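Local coordinates for uncharacterized protein (Exiguobacterium sibiricum, PDB 3B77) that is of unknown function but adopts a bacterial pleckstrin-homology fold, joined to a probable oligomerisation region, and packs as an assembly of identical subunits, at residues Asp3-Asp11 against Asp102-Val111; Tyr68-Phe78 against Tyr115-Gln125. One frame throughout, in Å; residues are numbered along the deposited sequence.

Contact 1. Residues Asp3-Asp11 against Asp102-Val111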
loop_
_atom_site.group_PDB
_atom_site.type_symbol
_atom_site.label_atom_id
_atom_site.label_comp_id
_atom_site.label_asym_id
_atom_site.label_seq_id
_atom_site.Cartn_x
_atom_site.Cartn_y
_atom_site.Cartn_z
ATOM N N ASP A 3 -44.106 -24.751 -42.255
ATOM C CA ASP A 3 -45.391 -25.451 -42.642
ATOM C C ASP A 3 -46.590 -24.907 -41.813
ATOM O O ASP A 3 -46.440 -24.578 -40.637
ATOM C CB ASP A 3 -45.208 -26.969 -42.485
ATOM C CG ASP A 3 -46.210 -27.782 -43.297
ATOM O OD1 ASP A 3 -47.427 -27.686 -43.016
ATOM O OD2 ASP A 3 -45.772 -28.553 -44.190
ATOM N N ILE A 4 -47.775 -24.832 -42.424
ATOM C CA ILE A 4 -48.928 -24.124 -41.809
ATOM C C ILE A 4 -49.687 -24.937 -40.745
ATOM O O ILE A 4 -50.061 -26.090 -40.973
ATOM C CB ILE A 4 -49.891 -23.569 -42.899
ATOM C CG1 ILE A 4 -49.228 -22.385 -43.661
ATOM C CG2 ILE A 4 -51.214 -23.070 -42.266
ATOM C CD1 ILE A 4 -47.740 -22.601 -44.190
ATOM N N GLY A 5 -49.928 -24.316 -39.588
ATOM C CA GLY A 5 -50.464 -25.033 -38.434
ATOM C C GLY A 5 -51.860 -24.705 -37.989
ATOM O O GLY A 5 -52.399 -23.672 -38.340
ATOM N N GLN A 6 -52.424 -25.608 -37.184
ATOM C CA GLN A 6 -53.784 -25.486 -36.674
ATOM C C GLN A 6 -53.796 -25.415 -35.155
ATOM O O GLN A 6 -53.199 -26.247 -34.486
ATOM C CB GLN A 6 -54.639 -26.699 -37.096
ATOM C CG GLN A 6 -54.716 -26.999 -38.610
ATOM C CD GLN A 6 -55.485 -25.966 -39.397
ATOM O OE1 GLN A 6 -56.546 -25.514 -38.988
ATOM N NE2 GLN A 6 -54.952 -25.594 -40.547
ATOM N N VAL A 7 -54.498 -24.429 -34.618
ATOM C CA VAL A 7 -54.727 -24.356 -33.194
ATOM C C VAL A 7 -55.695 -25.472 -32.834
ATOM O O VAL A 7 -56.796 -25.558 -33.396
ATOM C CB VAL A 7 -55.322 -23.002 -32.788
ATOM C CG1 VAL A 7 -55.620 -22.973 -31.293
ATOM C CG2 VAL A 7 -54.374 -21.867 -33.182
ATOM N N ILE A 8 -55.275 -26.343 -31.922
ATOM C CA ILE A 8 -56.088 -27.470 -31.503
ATOM C C ILE A 8 -56.993 -27.043 -30.349
ATOM O O ILE A 8 -56.595 -26.265 -29.496
ATOM C CB ILE A 8 -55.203 -28.649 -31.057
ATOM C CG1 ILE A 8 -54.174 -29.037 -32.143
ATOM C CG2 ILE A 8 -56.048 -29.818 -30.632
ATOM C CD1 ILE A 8 -54.729 -29.296 -33.521
ATOM N N HIS A 9 -58.209 -27.566 -30.328
ATOM C CA HIS A 9 -59.167 -27.292 -29.273
ATOM C C HIS A 9 -58.792 -28.147 -28.052
ATOM O O HIS A 9 -58.350 -29.272 -28.212
ATOM C CB HIS A 9 -60.574 -27.654 -29.767
ATOM C CG HIS A 9 -61.675 -27.204 -28.860
ATOM N ND1 HIS A 9 -62.100 -27.945 -27.779
ATOM C CD2 HIS A 9 -62.445 -26.094 -28.877
ATOM C CE1 HIS A 9 -63.073 -27.304 -27.161
ATOM N NE2 HIS A 9 -63.305 -26.178 -27.808
ATOM N N PRO A 10 -58.935 -27.607 -26.835
ATOM C CA PRO A 10 -58.700 -28.316 -25.571
ATOM C C PRO A 10 -59.245 -29.740 -25.449
ATOM O O PRO A 10 -58.647 -30.568 -24.760
ATOM C CB PRO A 10 -59.397 -27.427 -24.546
ATOM C CG PRO A 10 -59.302 -26.066 -25.107
ATOM C CD PRO A 10 -59.273 -26.194 -26.600
ATOM N N ASP A 11 -60.383 -30.009 -26.076
ATOM C CA ASP A 11 -60.985 -31.347 -26.050
ATOM C C ASP A 11 -60.119 -32.392 -26.724
ATOM O O ASP A 11 -60.210 -33.579 -26.388
ATOM C CB ASP A 11 -62.339 -31.356 -26.754
ATOM C CG ASP A 11 -63.348 -30.459 -26.099
ATOM O OD1 ASP A 11 -63.062 -29.916 -25.012
ATOM O OD2 ASP A 11 -64.431 -30.286 -26.690
ATOM N N ASP A 102 -46.216 -20.528 -38.232
ATOM C CA ASP A 102 -47.295 -20.093 -39.145
ATOM C C ASP A 102 -48.585 -20.804 -38.789
ATOM O O ASP A 102 -48.587 -22.017 -38.620
ATOM C CB ASP A 102 -46.938 -20.391 -40.600
ATOM C CG ASP A 102 -45.876 -19.447 -41.145
ATOM O OD1 ASP A 102 -46.039 -18.217 -40.985
ATOM O OD2 ASP A 102 -44.893 -19.924 -41.747
ATOM N N VAL A 103 -49.671 -20.048 -38.668
ATOM C CA VAL A 103 -50.940 -20.580 -38.207
ATOM C C VAL A 103 -52.073 -20.128 -39.129
ATOM O O VAL A 103 -52.084 -18.991 -39.613
ATOM C CB VAL A 103 -51.243 -20.129 -36.753
ATOM C CG1 VAL A 103 -52.507 -20.765 -36.239
ATOM C CG2 VAL A 103 -50.104 -20.474 -35.847
ATOM N N ASP A 104 -53.024 -21.038 -39.348
ATOM C CA ASP A 104 -54.216 -20.789 -40.142
ATOM C C ASP A 104 -54.849 -19.460 -39.754
ATOM O O ASP A 104 -55.291 -19.297 -38.612
ATOM C CB ASP A 104 -55.213 -21.933 -39.902
ATOM C CG ASP A 104 -56.408 -21.920 -40.869
ATOM O OD1 ASP A 104 -56.810 -20.843 -41.399
ATOM O OD2 ASP A 104 -56.961 -23.025 -41.067
ATOM N N LYS A 105 -54.916 -18.525 -40.713
ATOM C CA LYS A 105 -55.463 -17.197 -40.442
ATOM C C LYS A 105 -56.866 -17.250 -39.884
ATOM O O LYS A 105 -57.279 -16.310 -39.203
ATOM C CB LYS A 105 -55.425 -16.286 -41.670
ATOM C CG LYS A 105 -56.326 -16.713 -42.827
ATOM C CD LYS A 105 -56.143 -15.823 -44.073
ATOM C CE LYS A 105 -57.093 -14.622 -44.116
ATOM N NZ LYS A 105 -56.943 -13.742 -45.355
ATOM N N LYS A 106 -57.594 -18.324 -40.173
ATOM C CA LYS A 106 -58.931 -18.508 -39.616
ATOM C C LYS A 106 -58.919 -18.418 -38.092
ATOM O O LYS A 106 -59.848 -17.885 -37.492
ATOM C CB LYS A 106 -59.552 -19.855 -40.039
ATOM C CG LYS A 106 -60.023 -19.960 -41.519
ATOM N N GLN A 107 -57.852 -18.891 -37.467
ATOM C CA GLN A 107 -57.801 -18.943 -36.017
ATOM C C GLN A 107 -57.045 -17.780 -35.387
ATOM O O GLN A 107 -56.563 -17.899 -34.274
ATOM C CB GLN A 107 -57.178 -20.273 -35.600
ATOM C CG GLN A 107 -57.980 -21.486 -36.020
ATOM C CD GLN A 107 -57.142 -22.717 -36.122
ATOM O OE1 GLN A 107 -56.129 -22.744 -36.815
ATOM N NE2 GLN A 107 -57.562 -23.764 -35.436
ATOM N N LEU A 108 -56.987 -16.644 -36.075
ATOM C CA LEU A 108 -56.292 -15.443 -35.576
ATOM C C LEU A 108 -56.690 -15.081 -34.157
ATOM O O LEU A 108 -55.836 -14.706 -33.361
ATOM C CB LEU A 108 -56.578 -14.240 -36.494
ATOM C CG LEU A 108 -55.867 -12.884 -36.273
ATOM C CD1 LEU A 108 -56.037 -12.046 -37.539
ATOM C CD2 LEU A 108 -56.340 -12.068 -35.042
ATOM N N GLU A 109 -57.987 -15.179 -33.856
ATOM C CA GLU A 109 -58.500 -14.841 -32.534
ATOM C C GLU A 109 -57.694 -15.560 -31.451
ATOM O O GLU A 109 -57.435 -15.010 -30.403
ATOM C CB GLU A 109 -59.996 -15.178 -32.426
ATOM N N HIS A 110 -57.263 -16.778 -31.734
ATOM C CA HIS A 110 -56.562 -17.602 -30.756
ATOM C C HIS A 110 -55.068 -17.329 -30.706
ATOM O O HIS A 110 -54.482 -17.275 -29.627
ATOM C CB HIS A 110 -56.786 -19.083 -31.069
ATOM C CG HIS A 110 -58.218 -19.490 -31.012
ATOM N ND1 HIS A 110 -58.981 -19.691 -32.141
ATOM C CD2 HIS A 110 -59.036 -19.702 -29.957
ATOM C CE1 HIS A 110 -60.205 -20.019 -31.780
ATOM N NE2 HIS A 110 -60.264 -20.033 -30.461
ATOM N N VAL A 111 -54.457 -17.183 -31.879
ATOM C CA VAL A 111 -53.038 -16.867 -31.965
ATOM C C VAL A 111 -52.750 -15.507 -31.321
ATOM O O VAL A 111 -51.697 -15.318 -30.708
ATOM C CB VAL A 111 -52.498 -16.863 -33.425
ATOM C CG1 VAL A 111 -50.974 -16.808 -33.415
ATOM C CG2 VAL A 111 -52.939 -18.097 -34.186
#
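Gly5 meets the end of strand 97-104 through two backbone hydrogen bonds: its N donates to Asp102 O (2.8 Å), and its O accepts from Asp104 N at 2.9 Å, almost straight at 170°. Both bonds flank Val103 in the pattern of a single parallel bridge. Two side-chain amides extend it weakly. Gln107, at the N-cap position of helix 108-146, keeps CG beside its own backbone N (chi1 -63°) and then reaches out extended, bringing OE1 to Val7 N at 3.2 Å. Gln6 bends back at chi2 (-69°) to offer NE2 to Asp104 OD2 (3.3 Å), its amide plane nearly perpendicular to the carboxylate. The other oxygen of Asp104, OD1, accepts from Lys106 N at 2.9 Å and closes an Asx turn leading into the helix. Beneath the bonds, Val7 turns inward, where its CG2 rests on Val103 CG1 (3.7 Å) and more distantly on Val111 CG2, while CG1 lies near His110 CB. Phe32 and Ile34 of strand 30-35 continue this apolar layer. Since Gln6 is also backbone-bonded to Lys35, the N-terminal strand links the two antiparallel sheets of the PH fold. The two strong bonds that are certain run main chain to main chain at Gly5, so the link rests largely on backbone geometry there, where a beta carbon would come tight against Asp102 O.

Contact 2. Residues Tyr68-Phe78 against Tyr115-Gln125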
loop_
_atom_site.group_PDB
_atom_site.type_symbol
_atom_site.label_atom_id
_atom_site.label_comp_id
_atom_site.label_asym_id
_atom_site.label_seq_id
_atom_site.Cartn_x
_atom_site.Cartn_y
_atom_site.Cartn_z
ATOM N N TYR A 68 -39.609 -22.775 -18.997
ATOM C CA TYR A 68 -39.468 -21.311 -19.035
ATOM C C TYR A 68 -38.380 -20.840 -18.078
ATOM O O TYR A 68 -37.591 -19.928 -18.424
ATOM C CB TYR A 68 -40.798 -20.616 -18.686
ATOM C CG TYR A 68 -41.964 -21.083 -19.532
ATOM C CD1 TYR A 68 -41.866 -21.136 -20.922
ATOM C CD2 TYR A 68 -43.155 -21.460 -18.946
ATOM C CE1 TYR A 68 -42.938 -21.569 -21.704
ATOM C CE2 TYR A 68 -44.220 -21.875 -19.701
ATOM C CZ TYR A 68 -44.120 -21.938 -21.081
ATOM O OH TYR A 68 -45.194 -22.382 -21.822
ATOM N N ALA A 69 -38.353 -21.484 -16.897
ATOM C CA ALA A 69 -37.381 -21.189 -15.824
ATOM C C ALA A 69 -35.931 -21.237 -16.266
ATOM O O ALA A 69 -35.135 -20.521 -15.720
ATOM C CB ALA A 69 -37.588 -22.114 -14.637
ATOM N N HIS A 70 -35.587 -22.079 -17.227
ATOM C CA HIS A 70 -34.211 -22.190 -17.713
ATOM C C HIS A 70 -34.048 -21.634 -19.111
ATOM O O HIS A 70 -32.922 -21.441 -19.569
ATOM C CB HIS A 70 -33.758 -23.653 -17.706
ATOM C CG HIS A 70 -33.893 -24.305 -16.370
ATOM N ND1 HIS A 70 -33.241 -23.834 -15.247
ATOM C CD2 HIS A 70 -34.629 -25.368 -15.963
ATOM C CE1 HIS A 70 -33.575 -24.575 -14.203
ATOM N NE2 HIS A 70 -34.416 -25.512 -14.607
ATOM N N TYR A 71 -35.161 -21.422 -19.818
ATOM C CA TYR A 71 -35.129 -20.867 -21.173
ATOM C C TYR A 71 -36.097 -19.702 -21.241
ATOM O O TYR A 71 -37.276 -19.889 -21.475
ATOM C CB TYR A 71 -35.508 -21.927 -22.197
ATOM C CG TYR A 71 -34.598 -23.109 -22.203
ATOM C CD1 TYR A 71 -33.440 -23.095 -22.932
ATOM C CD2 TYR A 71 -34.891 -24.228 -21.473
ATOM C CE1 TYR A 71 -32.592 -24.159 -22.939
ATOM C CE2 TYR A 71 -34.055 -25.301 -21.469
ATOM C CZ TYR A 71 -32.896 -25.261 -22.194
ATOM O OH TYR A 71 -32.023 -26.345 -22.201
ATOM N N PRO A 72 -35.606 -18.492 -21.005
ATOM C CA PRO A 72 -36.455 -17.300 -21.105
ATOM C C PRO A 72 -37.002 -16.938 -22.496
ATOM O O PRO A 72 -36.320 -17.115 -23.527
ATOM C CB PRO A 72 -35.531 -16.179 -20.623
ATOM C CG PRO A 72 -34.432 -16.878 -19.875
ATOM C CD PRO A 72 -34.241 -18.150 -20.582
ATOM N N ILE A 73 -38.221 -16.396 -22.478
ATOM C CA ILE A 73 -38.927 -15.941 -23.675
ATOM C C ILE A 73 -38.615 -14.493 -23.899
ATOM O O ILE A 73 -38.625 -13.711 -22.958
ATOM C CB ILE A 73 -40.459 -16.157 -23.552
ATOM C CG1 ILE A 73 -40.747 -17.663 -23.435
ATOM C CG2 ILE A 73 -41.185 -15.583 -24.732
ATOM C CD1 ILE A 73 -42.154 -17.992 -23.190
ATOM N N ARG A 74 -38.265 -14.163 -25.139
ATOM C CA ARG A 74 -37.851 -12.826 -25.507
ATOM C C ARG A 74 -38.237 -12.561 -26.953
ATOM O O ARG A 74 -38.428 -13.488 -27.738
ATOM C CB ARG A 74 -36.336 -12.692 -25.407
ATOM C CG ARG A 74 -35.750 -12.885 -24.053
ATOM C CD ARG A 74 -34.224 -12.748 -24.119
ATOM N NE ARG A 74 -33.595 -12.981 -22.807
ATOM C CZ ARG A 74 -33.065 -14.132 -22.367
ATOM N NH1 ARG A 74 -33.041 -15.243 -23.122
ATOM N NH2 ARG A 74 -32.561 -14.178 -21.133
ATOM N N HIS A 75 -38.331 -11.278 -27.288
ATOM C CA HIS A 75 -38.590 -10.828 -28.638
ATOM C C HIS A 75 -39.835 -11.426 -29.246
ATOM O O HIS A 75 -39.805 -11.920 -30.377
ATOM C CB HIS A 75 -37.366 -11.087 -29.513
ATOM C CG HIS A 75 -36.111 -10.526 -28.939
ATOM N ND1 HIS A 75 -35.889 -9.171 -28.841
ATOM C CD2 HIS A 75 -35.018 -11.126 -28.415
ATOM C CE1 HIS A 75 -34.709 -8.958 -28.284
ATOM N NE2 HIS A 75 -34.160 -10.130 -28.013
ATOM N N VAL A 76 -40.931 -11.344 -28.491
ATOM C CA VAL A 76 -42.213 -11.842 -28.943
ATOM C C VAL A 76 -42.777 -10.917 -30.026
ATOM O O VAL A 76 -42.990 -9.728 -29.783
ATOM C CB VAL A 76 -43.196 -11.980 -27.778
ATOM C CG1 VAL A 76 -44.562 -12.473 -28.271
ATOM C CG2 VAL A 76 -42.618 -12.935 -26.733
HETATM N N MSE A 77 -42.993 -11.484 -31.219
HETATM C CA MSE A 77 -43.527 -10.772 -32.379
HETATM C C MSE A 77 -44.794 -11.418 -32.965
HETATM O O MSE A 77 -45.085 -12.594 -32.744
HETATM C CB MSE A 77 -42.491 -10.752 -33.497
HETATM C CG MSE A 77 -41.163 -10.159 -33.136
HETATM SE SE MSE A 77 -41.253 -8.204 -32.910
HETATM C CE MSE A 77 -39.211 -7.926 -32.234
ATOM N N PHE A 78 -45.517 -10.636 -33.755
ATOM C CA PHE A 78 -46.705 -11.126 -34.441
ATOM C C PHE A 78 -46.837 -10.478 -35.797
ATOM O O PHE A 78 -46.410 -9.346 -35.994
ATOM C CB PHE A 78 -47.970 -10.872 -33.620
ATOM C CG PHE A 78 -49.164 -11.572 -34.153
ATOM C CD1 PHE A 78 -49.152 -12.936 -34.310
ATOM C CD2 PHE A 78 -50.297 -10.872 -34.518
ATOM C CE1 PHE A 78 -50.238 -13.583 -34.826
ATOM C CE2 PHE A 78 -51.393 -11.527 -35.021
ATOM C CZ PHE A 78 -51.366 -12.871 -35.172
ATOM N N TYR A 115 -49.990 -14.616 -28.439
ATOM C CA TYR A 115 -49.122 -13.466 -28.561
ATOM C C TYR A 115 -49.135 -12.692 -27.256
ATOM O O TYR A 115 -48.077 -12.422 -26.701
ATOM C CB TYR A 115 -49.582 -12.575 -29.712
ATOM C CG TYR A 115 -48.863 -11.260 -29.813
ATOM C CD1 TYR A 115 -47.504 -11.212 -30.085
ATOM C CD2 TYR A 115 -49.545 -10.056 -29.661
ATOM C CE1 TYR A 115 -46.842 -10.008 -30.211
ATOM C CE2 TYR A 115 -48.888 -8.834 -29.774
ATOM C CZ TYR A 115 -47.535 -8.805 -30.047
ATOM O OH TYR A 115 -46.869 -7.591 -30.153
ATOM N N LYS A 116 -50.324 -12.377 -26.746
ATOM C CA LYS A 116 -50.433 -11.629 -25.495
ATOM C C LYS A 116 -49.798 -12.363 -24.337
ATOM O O LYS A 116 -49.063 -11.762 -23.581
ATOM C CB LYS A 116 -51.890 -11.302 -25.157
ATOM C CG LYS A 116 -52.607 -10.320 -26.113
ATOM C CD LYS A 116 -54.018 -10.013 -25.553
ATOM C CE LYS A 116 -54.970 -9.348 -26.521
ATOM N NZ LYS A 116 -56.299 -9.005 -25.844
ATOM N N ALA A 117 -50.086 -13.654 -24.210
ATOM C CA ALA A 117 -49.554 -14.501 -23.110
ATOM C C ALA A 117 -48.029 -14.514 -23.074
ATOM O O ALA A 117 -47.424 -14.236 -22.038
ATOM C CB ALA A 117 -50.085 -15.956 -23.223
ATOM N N LEU A 118 -47.422 -14.827 -24.218
ATOM C CA LEU A 118 -45.963 -14.880 -24.346
ATOM C C LEU A 118 -45.299 -13.531 -24.030
ATOM O O LEU A 118 -44.263 -13.465 -23.345
ATOM C CB LEU A 118 -45.585 -15.351 -25.750
ATOM C CG LEU A 118 -45.923 -16.815 -26.047
ATOM C CD1 LEU A 118 -45.471 -17.204 -27.467
ATOM C CD2 LEU A 118 -45.278 -17.720 -24.968
ATOM N N LEU A 119 -45.922 -12.459 -24.502
ATOM C CA LEU A 119 -45.475 -11.080 -24.260
ATOM C C LEU A 119 -45.444 -10.791 -22.734
ATOM O O LEU A 119 -44.507 -10.208 -22.203
ATOM C CB LEU A 119 -46.458 -10.155 -24.986
ATOM C CG LEU A 119 -46.148 -8.857 -25.720
ATOM C CD1 LEU A 119 -44.991 -8.958 -26.709
ATOM C CD2 LEU A 119 -47.447 -8.462 -26.470
ATOM N N ALA A 120 -46.473 -11.244 -22.038
ATOM C CA ALA A 120 -46.592 -11.078 -20.605
ATOM C C ALA A 120 -45.549 -11.919 -19.871
ATOM O O ALA A 120 -44.945 -11.461 -18.899
ATOM C CB ALA A 120 -47.994 -11.467 -20.176
ATOM N N ILE A 121 -45.323 -13.140 -20.345
ATOM C CA ILE A 121 -44.291 -14.019 -19.750
ATOM C C ILE A 121 -42.907 -13.388 -19.918
ATOM O O ILE A 121 -42.168 -13.270 -18.957
ATOM C CB ILE A 121 -44.308 -15.452 -20.383
ATOM C CG1 ILE A 121 -45.632 -16.164 -20.079
ATOM C CG2 ILE A 121 -43.134 -16.309 -19.864
ATOM C CD1 ILE A 121 -45.788 -17.477 -20.834
ATOM N N ALA A 122 -42.563 -12.986 -21.146
ATOM C CA ALA A 122 -41.267 -12.346 -21.405
ATOM C C ALA A 122 -41.038 -11.186 -20.439
ATOM O O ALA A 122 -39.939 -11.006 -19.914
ATOM C CB ALA A 122 -41.188 -11.844 -22.849
ATOM N N GLU A 123 -42.069 -10.385 -20.214
ATOM C CA GLU A 123 -41.904 -9.231 -19.356
ATOM C C GLU A 123 -41.642 -9.622 -17.898
ATOM O O GLU A 123 -40.762 -9.073 -17.246
ATOM C CB GLU A 123 -43.094 -8.261 -19.462
ATOM C CG GLU A 123 -42.970 -7.106 -18.456
ATOM C CD GLU A 123 -43.793 -5.870 -18.786
ATOM O OE1 GLU A 123 -44.346 -5.776 -19.915
ATOM O OE2 GLU A 123 -43.865 -4.976 -17.897
ATOM N N LYS A 124 -42.407 -10.565 -17.386
ATOM C CA LYS A 124 -42.260 -11.006 -15.996
ATOM C C LYS A 124 -40.861 -11.537 -15.769
ATOM O O LYS A 124 -40.262 -11.270 -14.719
ATOM C CB LYS A 124 -43.261 -12.113 -15.703
ATOM C CG LYS A 124 -43.276 -12.618 -14.278
ATOM C CD LYS A 124 -43.899 -11.626 -13.339
ATOM C CE LYS A 124 -44.145 -12.252 -11.976
ATOM N NZ LYS A 124 -44.601 -11.251 -10.985
ATOM N N GLN A 125 -40.336 -12.273 -16.755
ATOM C CA GLN A 125 -38.998 -12.852 -16.675
ATOM C C GLN A 125 -37.999 -11.743 -16.656
ATOM O O GLN A 125 -37.108 -11.748 -15.822
ATOM C CB GLN A 125 -38.719 -13.847 -17.828
ATOM C CG GLN A 125 -39.583 -15.106 -17.743
ATOM C CD GLN A 125 -39.249 -16.196 -18.750
ATOM O OE1 GLN A 125 -39.210 -15.987 -19.992
ATOM N NE2 GLN A 125 -39.030 -17.394 -18.215
HETATM O O HOH W 1 -37.842 -11.863 -21.010
#
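Ile73 and Val76 drive strand 73-79, an edge strand of the three-stranded sheet within the chain, against helix 115-125. The side chains of Ile73 and Leu118 cross at about a right angle, CD1 touching CD2 at 3.6 Å, and Ile73 CD1 also reaches CG2 of Ile121 (3.9 Å). Val76, with CG1 anti to the backbone N (chi1 178°), lays that methyl on Tyr115 CD1 at 3.7 Å; its CG2 faces Leu118 CB and its CB meets CD1 of Leu119. The Tyr115 ring is held between two aliphatic groups, with Phe78 CB over one face, 3.8 Å from the centroid in a CH-pi contact, and Leu119 CD2 over the other. Strand and helix run at 128° to each other, the C-terminal helix of the PH fold packing on its beta sheets. His75 adopts a left-handed backbone conformation, consistent with a beta bulge that lets both Ile73 and Val76 face the helix although two residues separate them. At Phe78 the strand pairs antiparallel with a strand of a neighbouring subunit, continuing the sheet across the interface, and Tyr187 of helix 184-191 packs on Leu118 and Ile121. A water at the rim donates to Ile73 O. Further along, Gln125 stretches to the start of the strand, where OE1 accepts Ile73 N in the carbonyl plane (2.7 Å, 170°) and NE2 gives a weak bond to Tyr68 O at 2.9 Å. An alanine here would remove the amide and would probably leave Ile73 N without this acceptor and the turn before the strand less firmly tied.

In the fold
The two contacts lie on one long helix, 108-146, contact 1 at its first turn and contact 2 at 115-125, with centres about 19 Å apart. They meet where Val111 CG1 packs on Phe78 CE1 at 3.6 Å. Both also reach the three-stranded sheet, contact 1 through strand 97-104 and contact 2 through strand 73-79, its two outermost strands within the chain. Along the sequence the segments alternate (3-11, 68-78, 102-111, 115-125), so the two contacts cross along the chain, within the PH domain. Contact 1 ties the N terminus to the sheet end and helix start, while contact 2 seats the helix before it runs on into the probable oligomerisation region.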